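Local coordinates for tail fiber protein (Acinetobacter phage AM24, PDB 5W5P) that probably serves as the phage's trimeric tailspike, a largely beta-helical protein thought to recognise the capsular polysaccharide of its Acinetobacter baumannii host, at residues Ser144-Thr149 with Trp174-Thr179; Gly170-Val175 with Arg209-Gly214; Ser216-Val221 with Leu237-Leu242. All coordinates share one frame; numbering follows the deposited sequence.

Contact 1 of 3, residues Ser144-Thr149 with Trp174-Thr179; sequences SFKMMT and WVYSNT
Lys146 turns its CG anti to the backbone N (chi1 170°) and Tyr176 turns its CG anti to the carbonyl carbon (chi1 -70°). These torsions set the two CG atoms; the lysine chain, bent at chi3, then passes the phenol ring, which belongs to the residue just after strand 172-175. Their side chains cross obliquely: Lys146 CD comes within 3.6 Å of Tyr176 CE1, and Lys146 CG also lies near the CD1 and CE1 atoms. The ammonium is engaged elsewhere, since NZ bonds to Thr118 O. Met148, present as selenomethionine, runs beside Tyr176 and points the same way, with its CG 3.8 Å from Tyr176 CB. At the other end of the ring, Tyr176 OH makes a weak hydrogen bond to Asp213.

Beneath these side chains two parallel strands pair as successive coils of a parallel beta-helix, the fold common in phage tailspikes. Lys146 stands opposite Trp174 on the partly exposed face; Met147, also selenomethionine, stands opposite Val175 on the buried one, where it reaches helix 122-132 at Ser122 and Val125. Both backbone polar atoms of Met147 are used. Met147 N donates almost straight to Trp174 O at 2.9 Å. Met147 O takes the N-H of Tyr176 through a more bent bond (139°). Trp174 N in turn donates to Phe145 O. That same carbonyl sits at the edge of the indole, near its plane, with Phe145 O 3.2 Å from Trp174 CD1. Past the last of these bonds, Met148 CA makes a CA-H...O contact of 3.1 Å with Tyr176 O.

Contact 2 of 3, residues Gly170-Val175 with Arg209-Gly214; sequences GARVWV and RFQGDG
Arg172 and Gln211 meet side chain to side chain, Arg172 NE donating to Gln211 OE1 at 3.0 Å from above the amide plane, a diagonal contact between successive coils of a parallel beta-helix. Gln211 also runs alongside Trp174, both pointing the same way; Gln211 NE2 lies 3.3 Å from Trp174 CH2, the amide tilted 46° to the indole. The Arg172 guanidinium has Trp174 CZ2 over one face and Arg209 NH1 over the other, both displaced toward its rim. Those two arginines are like charges, with Arg172 NH2 3.8 Å from Arg209 NH1. Asp161 of the second subunit probably eases the repulsion, forming a salt bridge with Arg172 NH2 and accepting from Arg209 NH1 through its backbone O; Arg172 NH1 is hydrogen-bonded to Ser144 OG. On the face carrying Val173 and Phe210, Phe210 CD2 packs against Val173 CB and Val175 CG2.

Backbone pairing sets these groups in place: Arg172, Val173 and Trp174 stand opposite Arg209, Phe210 and Gln211. Further out, a water lies between Val175 O and Asp213 OD1, an oxygen that also bonds to Ser216 OG. At the other end, Arg209 NE donates nearly in its guanidinium plane to Gly170 O at 2.8 Å, while NH2 adds a weak bond to that oxygen.

Contact 3 of 3, residues Ser216-Val221 with Leu237-Leu242; sequences SQSVVV and LRISAL
Ser218 and Ser240 trade hydrogen bonds: Ser218 N donates to Ser240 OG at 3.0 Å, and Ser240 N donates to Ser218 OG at 3.0 Å. Ser218 OG sits between its own backbone N and carbonyl carbon (chi1 51°), which places it in front of the opposing N-H. Ala241 N donates to Ser218 O, where the backbone pairing starts.

To one side of this pair the packing is apolar and close. Val219 stands opposite Ala241 in a single parallel bridge, with Val219 CG2 4.0 Å from Ala241 CB and Val219 CA giving a CA-H...O contact to Ala241 O. Val220 and Ile239 cross at about a right angle, touching through their CG2 methyls, and Phe210 lies against both. The chain turns a corner at Val220 and again at Leu242, as coils of a parallel beta-helix do between faces, and Val221 N donates to Leu242 O at 2.8 Å across the matched bends. By comparison Val220 N bonds only weakly to Ala241 O.

The other side is wet. One water lies within hydrogen-bonding distance of Ser216 O, Arg238 O and Ser218 OG, with more acceptors in reach than it has protons; a second donates to Ser216 O and lies 3.0 Å from Ser240 OG. Gln217 reaches back here too, with Gln217 OE1 3.5 Å from Ser240 CB while it accepts from Arg244.

Before the regular pairing begins, then, side-chain hydroxyls and water do work that carbonyls do between strands of a sheet: the serine oxygens accept the backbone N-H groups, and the waters link the two segments where they diverge.

Following the chain from the N terminus, 144-149 meets 174-179 after 24 intervening residues, closing the first loop as contact 1. Contact 2 opens on the strand where contact 1 ends: the two share Trp174 and Val175, so strand 172-175 sits between 144-147 and 209-211. After another 33 residues 209-214 closes contact 2, and contact 3 follows in series, spanning only 15 residues. None encloses another. Contact 3 belongs to a different face, where 219-222 begins a parallel sheet with 241-244, yet it adjoins the others: Leu237 bonds through its backbone to Phe210 and probably to Gly212, and Gln217 O probably accepts from Ser177 N.

Contact 1 of 3, residues Ser144-Thr149 with Trp174-Thr179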
# COMPACT_ATOMS: atom_id res chain seq x y z
N SER A 144 18.94 14.34 -28.24
CA SER A 144 18.38 15.33 -27.32
C SER A 144 17.46 16.22 -28.14
O SER A 144 17.93 16.94 -29.02
CB SER A 144 19.48 16.15 -26.65
OG SER A 144 20.14 15.41 -25.63
N PHE A 145 16.17 16.18 -27.85
CA PHE A 145 15.19 16.96 -28.59
C PHE A 145 14.76 18.19 -27.79
O PHE A 145 14.95 18.26 -26.57
CB PHE A 145 13.96 16.10 -28.93
CG PHE A 145 14.29 14.87 -29.72
CD1 PHE A 145 14.27 14.89 -31.11
CD2 PHE A 145 14.61 13.68 -29.08
CE1 PHE A 145 14.57 13.76 -31.85
CE2 PHE A 145 14.91 12.54 -29.81
CZ PHE A 145 14.90 12.58 -31.19
N LYS A 146 14.19 19.16 -28.49
CA LYS A 146 13.65 20.36 -27.86
C LYS A 146 12.22 20.56 -28.34
O LYS A 146 11.99 20.70 -29.55
CB LYS A 146 14.49 21.59 -28.16
CG LYS A 146 13.84 22.89 -27.72
CD LYS A 146 14.87 23.96 -27.44
CE LYS A 146 15.29 24.65 -28.73
NZ LYS A 146 16.39 25.63 -28.50
N MSE A 147 11.27 20.57 -27.41
CA MSE A 147 9.88 20.84 -27.74
C MSE A 147 9.39 22.12 -27.07
O MSE A 147 9.51 22.28 -25.85
CB MSE A 147 8.99 19.66 -27.34
CG MSE A 147 9.37 18.36 -28.01
SE MSE A 147 8.31 16.84 -27.39
CE MSE A 147 6.53 17.54 -27.75
N MSE A 148 8.84 23.04 -27.86
CA MSE A 148 8.39 24.33 -27.34
C MSE A 148 6.95 24.65 -27.70
O MSE A 148 6.44 25.73 -27.39
CB MSE A 148 9.30 25.45 -27.85
CG MSE A 148 10.77 25.10 -27.84
SE MSE A 148 11.81 26.51 -28.67
CE MSE A 148 11.47 27.94 -27.37
N THR A 149 6.29 23.71 -28.38
CA THR A 149 4.92 23.88 -28.84
C THR A 149 4.13 22.66 -28.38
O THR A 149 4.60 21.52 -28.56
CB THR A 149 4.85 24.03 -30.36
OG1 THR A 149 5.75 25.06 -30.78
CG2 THR A 149 3.43 24.36 -30.81
N TRP A 174 14.21 18.28 -24.14
CA TRP A 174 14.16 19.59 -23.50
C TRP A 174 12.76 20.16 -23.62
O TRP A 174 12.19 20.21 -24.72
CB TRP A 174 15.17 20.54 -24.14
CG TRP A 174 16.59 20.15 -23.94
CD1 TRP A 174 17.38 19.47 -24.82
CD2 TRP A 174 17.41 20.44 -22.80
NE1 TRP A 174 18.64 19.30 -24.29
CE2 TRP A 174 18.69 19.89 -23.06
CE3 TRP A 174 17.19 21.11 -21.59
CZ2 TRP A 174 19.74 20.00 -22.15
CZ3 TRP A 174 18.24 21.21 -20.69
CH2 TRP A 174 19.49 20.65 -20.97
N VAL A 175 12.19 20.59 -22.50
CA VAL A 175 10.79 21.00 -22.43
C VAL A 175 10.73 22.51 -22.25
O VAL A 175 11.41 23.07 -21.39
CB VAL A 175 10.06 20.29 -21.28
CG1 VAL A 175 8.58 20.61 -21.34
CG2 VAL A 175 10.31 18.79 -21.36
N TYR A 176 9.91 23.17 -23.07
CA TYR A 176 9.68 24.62 -23.00
C TYR A 176 8.19 24.84 -23.19
O TYR A 176 7.71 24.96 -24.33
CB TYR A 176 10.51 25.37 -24.04
CG TYR A 176 11.99 25.37 -23.77
CD1 TYR A 176 12.80 24.33 -24.22
CD2 TYR A 176 12.59 26.40 -23.07
CE1 TYR A 176 14.16 24.32 -23.97
CE2 TYR A 176 13.95 26.40 -22.81
CZ TYR A 176 14.72 25.36 -23.27
OH TYR A 176 16.08 25.35 -23.02
N SER A 177 7.45 24.91 -22.09
CA SER A 177 6.01 25.11 -22.16
C SER A 177 5.49 25.52 -20.79
O SER A 177 5.84 24.92 -19.78
CB SER A 177 5.30 23.84 -22.63
OG SER A 177 3.89 24.01 -22.60
N ASN A 178 4.63 26.55 -20.79
CA ASN A 178 3.95 26.99 -19.58
C ASN A 178 2.69 26.19 -19.29
O ASN A 178 2.16 26.30 -18.18
CB ASN A 178 3.60 28.48 -19.70
CG ASN A 178 3.35 29.13 -18.36
OD1 ASN A 178 3.75 28.61 -17.31
ND2 ASN A 178 2.68 30.29 -18.38
N THR A 179 2.22 25.38 -20.24
CA THR A 179 0.97 24.66 -20.09
C THR A 179 1.10 23.15 -20.23
O THR A 179 0.27 22.42 -19.68
CB THR A 179 -0.07 25.15 -21.11
OG1 THR A 179 0.40 24.86 -22.44
CG2 THR A 179 -0.28 26.66 -20.98

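Contact 2 of 3, residues Gly170-Val175 with Arg209-Gly214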
# COMPACT_ATOMS: atom_id res chain seq x y z
N GLY A 170 16.12 6.08 -23.92
CA GLY A 170 17.15 6.87 -23.27
C GLY A 170 17.26 8.29 -23.76
O GLY A 170 18.03 9.07 -23.18
N ALA A 171 16.53 8.67 -24.81
CA ALA A 171 16.64 10.00 -25.37
C ALA A 171 16.27 11.06 -24.34
O ALA A 171 15.61 10.79 -23.34
CB ALA A 171 15.76 10.13 -26.61
N ARG A 172 16.70 12.29 -24.62
CA ARG A 172 16.38 13.44 -23.79
C ARG A 172 15.46 14.39 -24.55
O ARG A 172 15.62 14.57 -25.76
CB ARG A 172 17.65 14.18 -23.37
CG ARG A 172 17.39 15.45 -22.58
CD ARG A 172 18.53 16.43 -22.72
NE ARG A 172 19.57 16.16 -21.73
CZ ARG A 172 20.85 16.02 -22.01
NH1 ARG A 172 21.28 16.13 -23.26
NH2 ARG A 172 21.72 15.78 -21.04
N VAL A 173 14.49 14.96 -23.84
CA VAL A 173 13.57 15.95 -24.40
C VAL A 173 13.68 17.20 -23.55
O VAL A 173 13.31 17.19 -22.38
CB VAL A 173 12.13 15.44 -24.44
CG1 VAL A 173 11.18 16.54 -24.93
CG2 VAL A 173 12.02 14.20 -25.32
N TRP A 174 14.21 18.28 -24.14
CA TRP A 174 14.16 19.59 -23.50
C TRP A 174 12.76 20.16 -23.62
O TRP A 174 12.19 20.21 -24.72
CB TRP A 174 15.17 20.54 -24.14
CG TRP A 174 16.59 20.15 -23.94
CD1 TRP A 174 17.38 19.47 -24.82
CD2 TRP A 174 17.41 20.44 -22.80
NE1 TRP A 174 18.64 19.30 -24.29
CE2 TRP A 174 18.69 19.89 -23.06
CE3 TRP A 174 17.19 21.11 -21.59
CZ2 TRP A 174 19.74 20.00 -22.15
CZ3 TRP A 174 18.24 21.21 -20.69
CH2 TRP A 174 19.49 20.65 -20.97
N VAL A 175 12.19 20.59 -22.50
CA VAL A 175 10.79 21.00 -22.43
C VAL A 175 10.73 22.51 -22.25
O VAL A 175 11.41 23.07 -21.39
CB VAL A 175 10.06 20.29 -21.28
CG1 VAL A 175 8.58 20.61 -21.34
CG2 VAL A 175 10.31 18.79 -21.36
N ARG A 209 14.03 11.02 -20.79
CA ARG A 209 14.57 12.00 -19.85
C ARG A 209 14.01 13.36 -20.23
O ARG A 209 14.47 13.98 -21.19
CB ARG A 209 16.10 12.00 -19.89
CG ARG A 209 16.73 10.68 -19.48
CD ARG A 209 18.24 10.73 -19.65
NE ARG A 209 18.62 10.78 -21.05
CZ ARG A 209 19.63 11.50 -21.53
NH1 ARG A 209 20.36 12.25 -20.72
NH2 ARG A 209 19.91 11.47 -22.83
N PHE A 210 13.02 13.83 -19.48
CA PHE A 210 12.48 15.17 -19.67
C PHE A 210 13.29 16.15 -18.84
O PHE A 210 13.53 15.91 -17.66
CB PHE A 210 11.00 15.22 -19.29
CG PHE A 210 10.10 14.46 -20.24
CD1 PHE A 210 9.57 13.23 -19.88
CD2 PHE A 210 9.81 14.98 -21.49
CE1 PHE A 210 8.74 12.54 -20.75
CE2 PHE A 210 8.99 14.29 -22.37
CZ PHE A 210 8.46 13.07 -22.00
N GLN A 211 13.74 17.23 -19.46
CA GLN A 211 14.66 18.15 -18.81
C GLN A 211 14.32 19.59 -19.16
O GLN A 211 14.01 19.90 -20.32
CB GLN A 211 16.11 17.85 -19.22
CG GLN A 211 17.16 18.63 -18.44
CD GLN A 211 18.56 18.04 -18.57
OE1 GLN A 211 18.73 16.88 -18.95
NE2 GLN A 211 19.58 18.84 -18.24
N GLY A 212 14.36 20.46 -18.15
CA GLY A 212 14.26 21.89 -18.35
C GLY A 212 15.56 22.56 -17.94
O GLY A 212 16.44 21.95 -17.32
N ASP A 213 15.68 23.84 -18.30
CA ASP A 213 16.86 24.61 -17.94
C ASP A 213 16.76 25.26 -16.56
O ASP A 213 17.75 25.80 -16.06
CB ASP A 213 17.15 25.69 -18.99
CG ASP A 213 15.94 26.56 -19.29
OD1 ASP A 213 14.93 26.44 -18.58
OD2 ASP A 213 16.00 27.35 -20.25
N GLY A 214 15.58 25.23 -15.93
CA GLY A 214 15.40 25.81 -14.62
C GLY A 214 15.25 27.31 -14.58
O GLY A 214 14.91 27.85 -13.53
O HOH W 1 13.08 24.87 -19.88

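Contact 3 of 3, residues Ser216-Val221 with Leu237-Leu242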
# COMPACT_ATOMS: atom_id res chain seq x y z
N SER A 216 13.28 28.84 -17.01
CA SER A 216 12.10 29.07 -17.83
C SER A 216 11.07 28.02 -17.47
O SER A 216 11.33 27.11 -16.68
CB SER A 216 12.45 29.04 -19.32
OG SER A 216 12.95 27.76 -19.67
N GLN A 217 9.89 28.14 -18.07
CA GLN A 217 8.77 27.25 -17.74
C GLN A 217 8.84 25.98 -18.58
O GLN A 217 9.00 26.04 -19.80
CB GLN A 217 7.44 27.97 -17.96
CG GLN A 217 7.07 28.93 -16.84
CD GLN A 217 7.09 28.27 -15.47
OE1 GLN A 217 6.38 27.30 -15.22
NE2 GLN A 217 7.91 28.80 -14.57
N SER A 218 8.72 24.83 -17.90
CA SER A 218 8.72 23.52 -18.56
C SER A 218 7.68 22.64 -17.89
O SER A 218 7.83 22.27 -16.72
CB SER A 218 10.09 22.87 -18.50
OG SER A 218 10.60 22.85 -17.17
N VAL A 219 6.63 22.30 -18.63
CA VAL A 219 5.57 21.41 -18.16
C VAL A 219 5.43 20.29 -19.17
O VAL A 219 5.41 20.54 -20.38
CB VAL A 219 4.23 22.16 -17.98
CG1 VAL A 219 3.11 21.18 -17.66
CG2 VAL A 219 4.36 23.25 -16.91
N VAL A 220 5.37 19.05 -18.69
CA VAL A 220 5.36 17.88 -19.57
C VAL A 220 3.93 17.53 -19.97
O VAL A 220 3.60 17.47 -21.16
CB VAL A 220 6.06 16.67 -18.92
CG1 VAL A 220 6.10 15.49 -19.88
CG2 VAL A 220 7.46 17.06 -18.46
N VAL A 221 3.07 17.31 -18.98
CA VAL A 221 1.70 16.87 -19.21
C VAL A 221 0.75 18.01 -18.87
O VAL A 221 0.82 18.58 -17.77
CB VAL A 221 1.36 15.61 -18.39
CG1 VAL A 221 -0.14 15.34 -18.42
CG2 VAL A 221 2.14 14.40 -18.92
N LEU A 237 14.30 16.35 -14.81
CA LEU A 237 15.37 17.18 -14.27
C LEU A 237 15.03 18.64 -14.55
O LEU A 237 14.85 19.03 -15.71
CB LEU A 237 16.71 16.79 -14.88
CG LEU A 237 17.96 17.57 -14.46
CD1 LEU A 237 18.12 17.60 -12.95
CD2 LEU A 237 19.19 16.97 -15.13
N ARG A 238 14.94 19.44 -13.48
CA ARG A 238 14.68 20.88 -13.56
C ARG A 238 13.42 21.17 -14.38
O ARG A 238 13.37 22.10 -15.19
CB ARG A 238 15.89 21.63 -14.12
CG ARG A 238 17.15 21.44 -13.27
CD ARG A 238 18.30 22.29 -13.77
NE ARG A 238 19.54 21.99 -13.05
CZ ARG A 238 20.41 21.05 -13.41
NH1 ARG A 238 20.18 20.31 -14.49
NH2 ARG A 238 21.52 20.85 -12.71
N ILE A 239 12.38 20.37 -14.14
CA ILE A 239 11.08 20.53 -14.78
C ILE A 239 10.17 21.31 -13.84
O ILE A 239 10.04 20.96 -12.67
CB ILE A 239 10.47 19.16 -15.15
CG1 ILE A 239 11.35 18.47 -16.20
CG2 ILE A 239 9.01 19.31 -15.60
CD1 ILE A 239 11.09 18.95 -17.62
N SER A 240 9.55 22.37 -14.36
CA SER A 240 8.75 23.24 -13.51
C SER A 240 7.54 22.50 -12.94
O SER A 240 7.14 22.74 -11.79
CB SER A 240 8.30 24.48 -14.29
OG SER A 240 9.39 25.03 -15.02
N ALA A 241 6.95 21.61 -13.73
CA ALA A 241 5.82 20.81 -13.28
C ALA A 241 5.69 19.61 -14.20
O ALA A 241 5.69 19.77 -15.43
CB ALA A 241 4.52 21.62 -13.27
N LEU A 242 5.56 18.42 -13.62
CA LEU A 242 5.25 17.25 -14.44
C LEU A 242 3.85 17.35 -15.01
O LEU A 242 3.62 17.10 -16.20
CB LEU A 242 5.41 15.97 -13.61
CG LEU A 242 6.79 15.30 -13.57
CD1 LEU A 242 7.81 16.17 -12.84
CD2 LEU A 242 6.69 13.92 -12.93
O HOH W 2 12.48 24.43 -16.88
O HOH W 3 11.46 26.71 -13.75